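Local coordinates for inositol monophosphatase family protein (Staphylococcus aureus subsp. aureus MSSA476, PDB 4I3Y) that probably hydrolyses inositol monophosphate to inositol and phosphate in a magnesium-dependent reaction that lithium inhibits, at residues L18-L23 with L134-R139. Residues are numbered along the deposited sequence; the frame is centred on the assembly and turned at random.
Sequences LICSWL and LYKAIR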
ATOM      1  N   LEU A  18     -25.269  -0.731 -16.553  1.00 18.95           N
ATOM      2  CA  LEU A  18     -25.993  -0.335 -15.289  1.00 19.86           C
ATOM      3  C   LEU A  18     -25.078  -0.324 -14.031  1.00 19.12           C
ATOM      4  O   LEU A  18     -25.159   0.580 -13.194  1.00 17.27           O
ATOM      5  CB  LEU A  18     -27.178  -1.223 -15.000  1.00 19.16           C
ATOM      6  CG  LEU A  18     -28.631  -0.900 -15.382  1.00 22.84           C
ATOM      7  CD1 LEU A  18     -28.740   0.384 -16.164  1.00 20.32           C
ATOM      8  CD2 LEU A  18     -29.349  -2.102 -16.023  1.00 19.99           C
ATOM      9  N   ILE A  19     -24.269  -1.368 -13.885  1.00 19.37           N
ATOM     10  CA  ILE A  19     -23.468  -1.498 -12.654  1.00 18.22           C
ATOM     11  C   ILE A  19     -22.397  -0.391 -12.644  1.00 20.52           C
ATOM     12  O   ILE A  19     -22.266   0.352 -11.639  1.00 21.50           O
ATOM     13  CB  ILE A  19     -22.787  -2.873 -12.565  1.00 17.03           C
ATOM     14  CG1 ILE A  19     -23.800  -4.020 -12.439  1.00 15.62           C
ATOM     15  CG2 ILE A  19     -21.888  -2.922 -11.333  1.00 15.44           C
ATOM     16  CD1 ILE A  19     -24.551  -3.968 -11.124  1.00 16.03           C
ATOM     17  N   CYS A  20     -21.647  -0.261 -13.757  1.00 18.98           N
ATOM     18  CA  CYS A  20     -20.570   0.717 -13.778  1.00 19.60           C
ATOM     19  C   CYS A  20     -21.128   2.057 -13.479  1.00 18.70           C
ATOM     20  O   CYS A  20     -20.496   2.874 -12.829  1.00 21.76           O
ATOM     21  CB  CYS A  20     -19.842   0.805 -15.112  1.00 17.59           C
ATOM     22  SG  CYS A  20     -18.796  -0.574 -15.451  1.00 20.32           S
ATOM     23  N   SER A  21     -22.317   2.323 -13.996  1.00 20.83           N
ATOM     24  CA  SER A  21     -22.965   3.625 -13.787  1.00 18.93           C
ATOM     25  C   SER A  21     -23.371   3.871 -12.281  1.00 20.98           C
ATOM     26  O   SER A  21     -23.136   4.967 -11.687  1.00 19.59           O
ATOM     27  CB  SER A  21     -24.127   3.722 -14.789  1.00 21.97           C
ATOM     28  OG  SER A  21     -24.807   4.915 -14.541  1.00 28.58           O
ATOM     29  N   TRP A  22     -23.915   2.832 -11.635  1.00 19.23           N
ATOM     30  CA  TRP A  22     -24.260   2.929 -10.212  1.00 20.55           C
ATOM     31  C   TRP A  22     -22.969   3.118  -9.375  1.00 20.13           C
ATOM     32  O   TRP A  22     -22.955   3.913  -8.486  1.00 19.75           O
ATOM     33  CB  TRP A  22     -25.052   1.705  -9.724  1.00 20.39           C
ATOM     34  CG  TRP A  22     -25.373   1.758  -8.250  1.00 22.00           C
ATOM     35  CD1 TRP A  22     -26.458   2.349  -7.674  1.00 20.60           C
ATOM     36  CD2 TRP A  22     -24.611   1.176  -7.160  1.00 20.99           C
ATOM     37  NE1 TRP A  22     -26.446   2.160  -6.319  1.00 20.91           N
ATOM     38  CE2 TRP A  22     -25.323   1.467  -5.961  1.00 20.95           C
ATOM     39  CE3 TRP A  22     -23.398   0.466  -7.082  1.00 21.49           C
ATOM     40  CZ2 TRP A  22     -24.868   1.091  -4.703  1.00 19.63           C
ATOM     41  CZ3 TRP A  22     -22.935   0.090  -5.814  1.00 21.81           C
ATOM     42  CH2 TRP A  22     -23.691   0.399  -4.633  1.00 19.22           C
ATOM     43  N   LEU A  23     -21.906   2.390  -9.719  1.00 21.00           N
ATOM     44  CA  LEU A  23     -20.611   2.496  -9.033  1.00 22.53           C
ATOM     45  C   LEU A  23     -20.006   3.868  -9.168  1.00 23.80           C
ATOM     46  O   LEU A  23     -19.682   4.512  -8.163  1.00 25.13           O
ATOM     47  CB  LEU A  23     -19.656   1.465  -9.583  1.00 20.87           C
ATOM     48  CG  LEU A  23     -19.133   0.247  -8.839  1.00 23.34           C
ATOM     49  CD1 LEU A  23     -19.841  -0.152  -7.533  1.00 23.12           C
ATOM     50  CD2 LEU A  23     -18.914  -0.922  -9.770  1.00 20.07           C
ATOM     51  N   LEU A 134     -11.738   1.708 -11.299  1.00 16.51           N
ATOM     52  CA  LEU A 134     -12.766   0.676 -11.407  1.00 14.83           C
ATOM     53  C   LEU A 134     -12.184  -0.526 -12.137  1.00 14.60           C
ATOM     54  O   LEU A 134     -11.937  -0.496 -13.351  1.00 15.66           O
ATOM     55  CB  LEU A 134     -14.034   1.197 -12.117  1.00 15.00           C
ATOM     56  CG  LEU A 134     -15.157   0.140 -12.278  1.00 15.37           C
ATOM     57  CD1 LEU A 134     -15.564  -0.449 -10.937  1.00 14.46           C
ATOM     58  CD2 LEU A 134     -16.421   0.785 -12.867  1.00 16.10           C
ATOM     59  N   TYR A 135     -11.851  -1.576 -11.367  1.00 13.64           N
ATOM     60  CA  TYR A 135     -11.469  -2.837 -11.984  1.00 12.64           C
ATOM     61  C   TYR A 135     -12.772  -3.579 -12.344  1.00 11.71           C
ATOM     62  O   TYR A 135     -13.657  -3.749 -11.487  1.00 12.91           O
ATOM     63  CB  TYR A 135     -10.573  -3.700 -11.087  1.00 11.53           C
ATOM     64  CG  TYR A 135      -9.281  -2.993 -10.685  1.00 11.61           C
ATOM     65  CD1 TYR A 135      -8.145  -3.135 -11.481  1.00 12.01           C
ATOM     66  CD2 TYR A 135      -9.203  -2.178  -9.547  1.00 10.99           C
ATOM     67  CE1 TYR A 135      -6.949  -2.485 -11.158  1.00 13.14           C
ATOM     68  CE2 TYR A 135      -7.990  -1.508  -9.216  1.00 12.78           C
ATOM     69  CZ  TYR A 135      -6.866  -1.700 -10.033  1.00 12.07           C
ATOM     70  OH  TYR A 135      -5.659  -1.092  -9.814  1.00 13.86           O
ATOM     71  N   LYS A 136     -12.869  -4.062 -13.577  1.00 11.22           N
ATOM     72  CA  LYS A 136     -14.039  -4.897 -13.904  1.00 12.43           C
ATOM     73  C   LYS A 136     -13.639  -6.054 -14.789  1.00 13.62           C
ATOM     74  O   LYS A 136     -12.656  -5.953 -15.532  1.00 14.11           O
ATOM     75  CB  LYS A 136     -15.146  -4.066 -14.564  1.00 11.75           C
ATOM     76  CG  LYS A 136     -14.782  -3.548 -15.954  1.00 13.16           C
ATOM     77  CD  LYS A 136     -15.980  -2.797 -16.561  1.00 14.52           C
ATOM     78  CE  LYS A 136     -15.727  -2.449 -18.046  1.00 14.94           C
ATOM     79  NZ  LYS A 136     -16.934  -1.725 -18.539  1.00 15.61           N
ATOM     80  N   ALA A 137     -14.393  -7.146 -14.667  1.00 14.29           N
ATOM     81  CA  ALA A 137     -14.232  -8.343 -15.475  1.00 15.16           C
ATOM     82  C   ALA A 137     -15.614  -8.703 -16.067  1.00 16.33           C
ATOM     83  O   ALA A 137     -16.631  -8.714 -15.347  1.00 15.94           O
ATOM     84  CB  ALA A 137     -13.710  -9.460 -14.620  1.00 12.93           C
ATOM     85  N   ILE A 138     -15.636  -8.940 -17.392  1.00 18.34           N
ATOM     86  CA  ILE A 138     -16.862  -9.288 -18.118  1.00 16.81           C
ATOM     87  C   ILE A 138     -16.628 -10.477 -18.997  1.00 16.23           C
ATOM     88  O   ILE A 138     -15.766 -10.420 -19.890  1.00 17.32           O
ATOM     89  CB  ILE A 138     -17.342  -8.160 -19.055  1.00 18.66           C
ATOM     90  CG1 ILE A 138     -17.739  -6.934 -18.240  1.00 18.80           C
ATOM     91  CG2 ILE A 138     -18.474  -8.676 -19.986  1.00 16.46           C
ATOM     92  CD1 ILE A 138     -16.771  -5.815 -18.410  1.00 19.91           C
ATOM     93  N   ARG A 139     -17.376 -11.557 -18.740  1.00 16.24           N
ATOM     94  CA  ARG A 139     -17.185 -12.831 -19.450  1.00 16.86           C
ATOM     95  C   ARG A 139     -17.427 -12.574 -20.936  1.00 17.79           C
ATOM     96  O   ARG A 139     -18.466 -12.076 -21.282  1.00 17.53           O
ATOM     97  CB  ARG A 139     -18.152 -13.871 -18.891  1.00 17.20           C
ATOM     98  CG  ARG A 139     -18.154 -15.284 -19.467  1.00 20.03           C
ATOM     99  CD  ARG A 139     -18.601 -16.236 -18.321  1.00 23.49           C
ATOM    100  NE  ARG A 139     -17.555 -17.203 -18.338  1.00 22.90           N
ATOM    101  CZ  ARG A 139     -16.782 -17.670 -17.398  1.00 22.53           C
ATOM    102  NH1 ARG A 139     -16.909 -17.506 -16.090  1.00 22.93           N
ATOM    103  NH2 ARG A 139     -15.885 -18.478 -17.862  1.00 28.10           N
TER
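L134 meets C20 and L23 where helix 12-35 packs on one face of the large mixed sheet in the alternating alpha/beta layers of the inositol monophosphatase fold. The two short segments run nearly antiparallel, at 164°, with their axes 10.8 Å apart, and no hydrogen bond joins them; the contact is made by side chains alone. With CG anti to the backbone N (chi1 179°), L134 reaches from the strand to the helix and divides its two methyls between residues three apart in the chain, nearly one helical turn. CD2 of L134 lies 3.8 Å from SG of C20, while CD1 of L134 approaches CD2 of L23 at 3.6 Å, the two leucine side chains crossing at about a right angle. I19, just before C20 on the helix, turns its end away from the strand and packs on F60 and F63 of helix 51-67, as well as on W91 and Y125 of the sheet. Two residues along the strand, on the same face as L134, K136 passes the sulfur with its extended chain. Its ammonium continues to a salt bridge with D16, one turn before C20 on the same helix, which ties strand to helix at the partly exposed margin of an otherwise apolar contact. The thiol sulfur of C20 thus faces both strand side chains, with CD of K136, like the L134 methyl, 3.8 Å from SG.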